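Local coordinates for Lactamase_B domain-containing protein (PDB 7EV5) that binds two zinc ions and is probably a hydrolase with dual activity, structurally resembling both B3 metallo-beta-lactamases and glyoxalase II, at residues P47-L51 with I118-F123; V125-P129 with K177-L181. The contacts are given in a common frame with arbitrary orientation. Residue numbers count along the deposited sequence, not the author numbering.

Contact 1 of 2, residues P47-L51 with I118-F123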
loop_
_atom_site.group_PDB
_atom_site.type_symbol
_atom_site.label_atom_id
_atom_site.label_comp_id
_atom_site.label_asym_id
_atom_site.label_seq_id
_atom_site.Cartn_x
_atom_site.Cartn_y
_atom_site.Cartn_z
ATOM N N PRO A 47 5.190 7.574 14.397
ATOM C CA PRO A 47 4.144 7.224 13.432
ATOM C C PRO A 47 2.765 7.536 13.984
ATOM O O PRO A 47 2.521 7.465 15.190
ATOM C CB PRO A 47 4.330 5.717 13.221
ATOM C CG PRO A 47 5.090 5.243 14.388
ATOM C CD PRO A 47 5.890 6.394 14.931
ATOM N N LEU A 48 1.870 7.913 13.065
ATOM C CA LEU A 48 0.503 8.306 13.375
ATOM C C LEU A 48 -0.539 7.285 12.945
ATOM O O LEU A 48 -1.624 7.253 13.537
ATOM C CB LEU A 48 0.164 9.644 12.700
ATOM C CG LEU A 48 1.082 10.818 13.022
ATOM C CD1 LEU A 48 0.714 12.030 12.176
ATOM C CD2 LEU A 48 1.014 11.150 14.510
ATOM N N ALA A 49 -0.236 6.451 11.949
ATOM C CA ALA A 49 -1.216 5.526 11.399
ATOM C C ALA A 49 -0.498 4.547 10.483
ATOM O O ALA A 49 0.588 4.831 9.981
ATOM C CB ALA A 49 -2.299 6.270 10.607
ATOM N N ILE A 50 -1.133 3.394 10.279
ATOM C CA ILE A 50 -0.786 2.439 9.230
ATOM C C ILE A 50 -1.884 2.516 8.180
ATOM O O ILE A 50 -3.064 2.300 8.495
ATOM C CB ILE A 50 -0.691 1.011 9.778
ATOM C CG1 ILE A 50 0.439 0.913 10.802
ATOM C CG2 ILE A 50 -0.504 0.007 8.637
ATOM C CD1 ILE A 50 0.344 -0.313 11.668
ATOM N N LEU A 51 -1.506 2.820 6.941
ATOM C CA LEU A 51 -2.429 2.843 5.814
ATOM C C LEU A 51 -2.103 1.653 4.925
ATOM O O LEU A 51 -0.962 1.499 4.480
ATOM C CB LEU A 51 -2.291 4.145 5.025
ATOM C CG LEU A 51 -2.570 5.467 5.750
ATOM C CD1 LEU A 51 -2.631 6.615 4.757
ATOM C CD2 LEU A 51 -3.833 5.402 6.603
ATOM N N ILE A 118 -4.504 12.509 7.982
ATOM C CA ILE A 118 -3.824 11.872 9.103
ATOM C C ILE A 118 -2.913 12.937 9.701
ATOM O O ILE A 118 -1.864 13.253 9.127
ATOM C CB ILE A 118 -3.005 10.645 8.659
ATOM C CG1 ILE A 118 -3.882 9.596 7.945
ATOM C CG2 ILE A 118 -2.267 10.028 9.861
ATOM C CD1 ILE A 118 -4.919 8.933 8.829
ATOM N N GLY A 119 -3.301 13.488 10.843
ATOM C CA GLY A 119 -2.537 14.605 11.384
ATOM C C GLY A 119 -2.580 15.760 10.399
ATOM O O GLY A 119 -3.657 16.208 9.992
ATOM N N THR A 120 -1.413 16.250 9.980
ATOM C CA THR A 120 -1.362 17.275 8.942
ATOM C C THR A 120 -1.073 16.715 7.552
ATOM O O THR A 120 -0.869 17.491 6.613
ATOM C CB THR A 120 -0.367 18.386 9.295
ATOM O OG1 THR A 120 0.907 17.816 9.607
ATOM C CG2 THR A 120 -0.870 19.214 10.473
ATOM N N PHE A 121 -1.057 15.393 7.388
ATOM C CA PHE A 121 -0.911 14.786 6.069
ATOM C C PHE A 121 -2.293 14.615 5.455
ATOM O O PHE A 121 -3.141 13.919 6.024
ATOM C CB PHE A 121 -0.268 13.404 6.168
ATOM C CG PHE A 121 1.080 13.385 6.834
ATOM C CD1 PHE A 121 2.243 13.544 6.091
ATOM C CD2 PHE A 121 1.186 13.174 8.192
ATOM C CE1 PHE A 121 3.484 13.497 6.704
ATOM C CE2 PHE A 121 2.431 13.136 8.816
ATOM C CZ PHE A 121 3.581 13.296 8.063
ATOM N N THR A 122 -2.518 15.213 4.292
ATOM C CA THR A 122 -3.769 14.993 3.582
ATOM C C THR A 122 -3.520 14.184 2.319
ATOM O O THR A 122 -2.542 14.414 1.597
ATOM C CB THR A 122 -4.499 16.302 3.270
ATOM O OG1 THR A 122 -4.772 16.980 4.499
ATOM C CG2 THR A 122 -5.831 16.022 2.567
ATOM N N PHE A 123 -4.408 13.224 2.081
ATOM C CA PHE A 123 -4.329 12.341 0.933
ATOM C C PHE A 123 -5.634 12.389 0.166
ATOM O O PHE A 123 -6.710 12.533 0.758
ATOM C CB PHE A 123 -4.140 10.891 1.391
ATOM C CG PHE A 123 -2.937 10.683 2.254
ATOM C CD1 PHE A 123 -1.681 10.521 1.688
ATOM C CD2 PHE A 123 -3.060 10.640 3.626
ATOM C CE1 PHE A 123 -0.563 10.330 2.492
ATOM C CE2 PHE A 123 -1.956 10.445 4.434
ATOM C CZ PHE A 123 -0.708 10.286 3.870
#

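Contact 2 of 2, residues V125-P129 with K177-L181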
loop_
_atom_site.group_PDB
_atom_site.type_symbol
_atom_site.label_atom_id
_atom_site.label_comp_id
_atom_site.label_asym_id
_atom_site.label_seq_id
_atom_site.Cartn_x
_atom_site.Cartn_y
_atom_site.Cartn_z
ATOM N N VAL A 125 -7.842 9.806 -1.954
ATOM C CA VAL A 125 -7.982 8.355 -1.928
ATOM C C VAL A 125 -8.727 7.903 -3.172
ATOM O O VAL A 125 -9.828 8.389 -3.464
ATOM C CB VAL A 125 -8.710 7.889 -0.659
ATOM C CG1 VAL A 125 -8.911 6.395 -0.690
ATOM C CG2 VAL A 125 -7.940 8.331 0.583
ATOM N N PHE A 126 -8.138 6.962 -3.895
ATOM C CA PHE A 126 -8.781 6.358 -5.048
ATOM C C PHE A 126 -8.991 4.880 -4.778
ATOM O O PHE A 126 -8.088 4.197 -4.289
ATOM C CB PHE A 126 -7.909 6.516 -6.285
ATOM C CG PHE A 126 -7.661 7.947 -6.676
ATOM C CD1 PHE A 126 -8.508 8.595 -7.556
ATOM C CD2 PHE A 126 -6.590 8.642 -6.155
ATOM C CE1 PHE A 126 -8.271 9.912 -7.924
ATOM C CE2 PHE A 126 -6.348 9.964 -6.512
ATOM C CZ PHE A 126 -7.197 10.595 -7.397
ATOM N N HIS A 127 -10.174 4.383 -5.111
ATOM C CA HIS A 127 -10.436 2.953 -5.037
ATOM C C HIS A 127 -9.981 2.355 -6.365
ATOM O O HIS A 127 -10.528 2.689 -7.421
ATOM C CB HIS A 127 -11.917 2.689 -4.742
ATOM C CG HIS A 127 -12.240 1.239 -4.533
ATOM N ND1 HIS A 127 -13.425 0.675 -4.956
ATOM C CD2 HIS A 127 -11.529 0.233 -3.967
ATOM C CE1 HIS A 127 -13.434 -0.612 -4.651
ATOM N NE2 HIS A 127 -12.293 -0.906 -4.053
ATOM N N THR A 128 -8.941 1.511 -6.328
ATOM C CA THR A 128 -8.247 1.051 -7.533
ATOM C C THR A 128 -8.171 -0.469 -7.551
ATOM O O THR A 128 -7.077 -1.057 -7.480
ATOM C CB THR A 128 -6.846 1.659 -7.642
ATOM O OG1 THR A 128 -6.124 1.451 -6.423
ATOM C CG2 THR A 128 -6.925 3.154 -7.904
ATOM N N PRO A 129 -9.323 -1.141 -7.670
ATOM C CA PRO A 129 -9.347 -2.614 -7.681
ATOM C C PRO A 129 -8.846 -3.232 -8.977
ATOM O O PRO A 129 -8.546 -2.539 -9.954
ATOM C CB PRO A 129 -10.832 -2.930 -7.460
ATOM C CG PRO A 129 -11.536 -1.757 -8.120
ATOM C CD PRO A 129 -10.686 -0.576 -7.710
ATOM N N LYS A 177 -8.085 6.192 -13.321
ATOM C CA LYS A 177 -7.835 6.774 -12.010
ATOM C C LYS A 177 -6.378 7.111 -11.740
ATOM O O LYS A 177 -6.105 8.107 -11.066
ATOM C CB LYS A 177 -8.361 5.827 -10.928
ATOM C CG LYS A 177 -9.860 5.555 -11.088
ATOM C CD LYS A 177 -10.368 4.594 -10.055
ATOM C CE LYS A 177 -11.863 4.398 -10.233
ATOM N NZ LYS A 177 -12.373 3.294 -9.372
ATOM N N ILE A 178 -5.432 6.316 -12.231
ATOM C CA ILE A 178 -4.026 6.543 -11.915
ATOM C C ILE A 178 -3.342 7.427 -12.945
ATOM O O ILE A 178 -2.772 8.467 -12.598
ATOM C CB ILE A 178 -3.298 5.206 -11.722
ATOM C CG1 ILE A 178 -3.828 4.559 -10.446
ATOM C CG2 ILE A 178 -1.783 5.410 -11.658
ATOM C CD1 ILE A 178 -3.146 3.294 -10.092
ATOM N N LEU A 179 -3.392 7.030 -14.213
ATOM C CA LEU A 179 -2.680 7.783 -15.240
ATOM C C LEU A 179 -3.136 9.232 -15.427
ATOM O O LEU A 179 -2.307 10.032 -15.891
ATOM C CB LEU A 179 -2.641 7.005 -16.562
ATOM C CG LEU A 179 -1.917 5.656 -16.495
ATOM C CD1 LEU A 179 -1.931 4.971 -17.851
ATOM C CD2 LEU A 179 -0.493 5.800 -15.974
ATOM N N PRO A 180 -4.378 9.639 -15.122
ATOM C CA PRO A 180 -4.705 11.078 -15.208
ATOM C C PRO A 180 -3.996 11.955 -14.182
ATOM O O PRO A 180 -4.052 13.187 -14.310
ATOM C CB PRO A 180 -6.228 11.119 -15.012
ATOM C CG PRO A 180 -6.692 9.760 -15.373
ATOM C CD PRO A 180 -5.600 8.834 -14.914
ATOM N N LEU A 181 -3.349 11.380 -13.167
ATOM C CA LEU A 181 -2.626 12.180 -12.190
ATOM C C LEU A 181 -1.411 12.847 -12.846
ATOM O O LEU A 181 -0.967 12.428 -13.918
ATOM C CB LEU A 181 -2.188 11.288 -11.030
ATOM C CG LEU A 181 -3.344 10.809 -10.157
ATOM C CD1 LEU A 181 -2.881 9.739 -9.185
ATOM C CD2 LEU A 181 -3.967 11.983 -9.407
#

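Contact 1 of 2, residues P47-L51 with I118-F123
I118 is the main bump on one side of this contact. Its side chain points at strand 47-51 and fits over the small A49. CG2 of I118 lies 3.8 Å from CB of A49 and 3.8 Å from CB of L48. The methyl group of A49 makes a shallow floor, and the larger L48 and L51 rise before and after it along the strand. The other arm of I118 runs toward L51, where CD1 of I118 is 4.3 Å from CD2 of L51. This is the meeting of the two beta sheets of the metallo-beta-lactamase alpha-beta/beta-alpha sandwich. Strand 46-51 belongs to one sheet. Strands 115-118 and 121-127 belong to the other and are joined by a hairpin with a type II' turn from I118 to F121. The turn is closed by backbone hydrogen bonds, I118 N to F121 O at 2.8 Å and F121 N to I118 O at 2.9 Å. L48 pushes its CD1 into the hollow at the turn, 4.2 Å from CA of G119 and 3.9 Å from CE2 at the edge of the F121 ring. A CB on G119 would clash with CD1 of L48, and the positive phi of G119 by itself favours glycine. Further along, CD1 of L51 sits over one face of the F123 ring, 3.9 Å from CE2 of F123. Y75 touches A49, L51 and I118, while V25 touches L51 and F121.

Contact 2 of 2, residues V125-P129 with K177-L181
K177 and F126 bury the most surface here, and T128 comes next. K177 is near the C-terminal end of helix 167-178. Its side chain is extended beyond CB (chi2 to chi4 all t) and reaches along residues 126-128, where the strand gives way to loop. At its tip, NZ of K177 donates a hydrogen bond of 2.8 Å to the backbone O of H127. The CA-to-CB bond of H127 points away from segment 177-181; NE2 of H127 is hydrogen-bonded to O of P133.

F126 points at the helix end. Its ring has O of K177 over one face, with CE1 of F126 4.2 Å from that oxygen. The far end of the ring meets L181, where CZ of F126 is 4.0 Å from CD2 of L181. A type I turn from I178 to L181 brings L181 back to the ring, and a backbone hydrogen bond of 3.0 Å joins L181 N to I178 O.

T128 adds its methyl to the apolar side. CG2 of T128 is 4.2 Å from CG1 of I178 and 4.3 Å from CB of K177. Its hydroxyl is hydrogen-bonded to S137.

The contact joins the outer helical layer, here helix 167-178, to a sheet of the alpha-beta/beta-alpha sandwich, where strand 121-127 enters the loop to zinc ligand H131. Strand 136-140 lies alongside, with Y139 touching both F126 and L181. I178 also touches I197 of helix 197-203.

Both contacts use strand 121-127, and their centres are about 19 Å apart. Contact 1 takes the start of the strand and the preceding hairpin; contact 2 takes its end and the following loop. The strand thus meets two different layers: the other sheet through F121 and F123, and the helix on the opposite face through F126. Beyond the strand the chain leads to the zinc ligand H131. The side chain of T128 in contact 2 is about 8 Å from those of H131 and H54, and about 11 Å from a zinc ion. In contact 1, the side chain of L51 is about 11 Å from those of H54 and H59. Neither contact supplies a metal ligand.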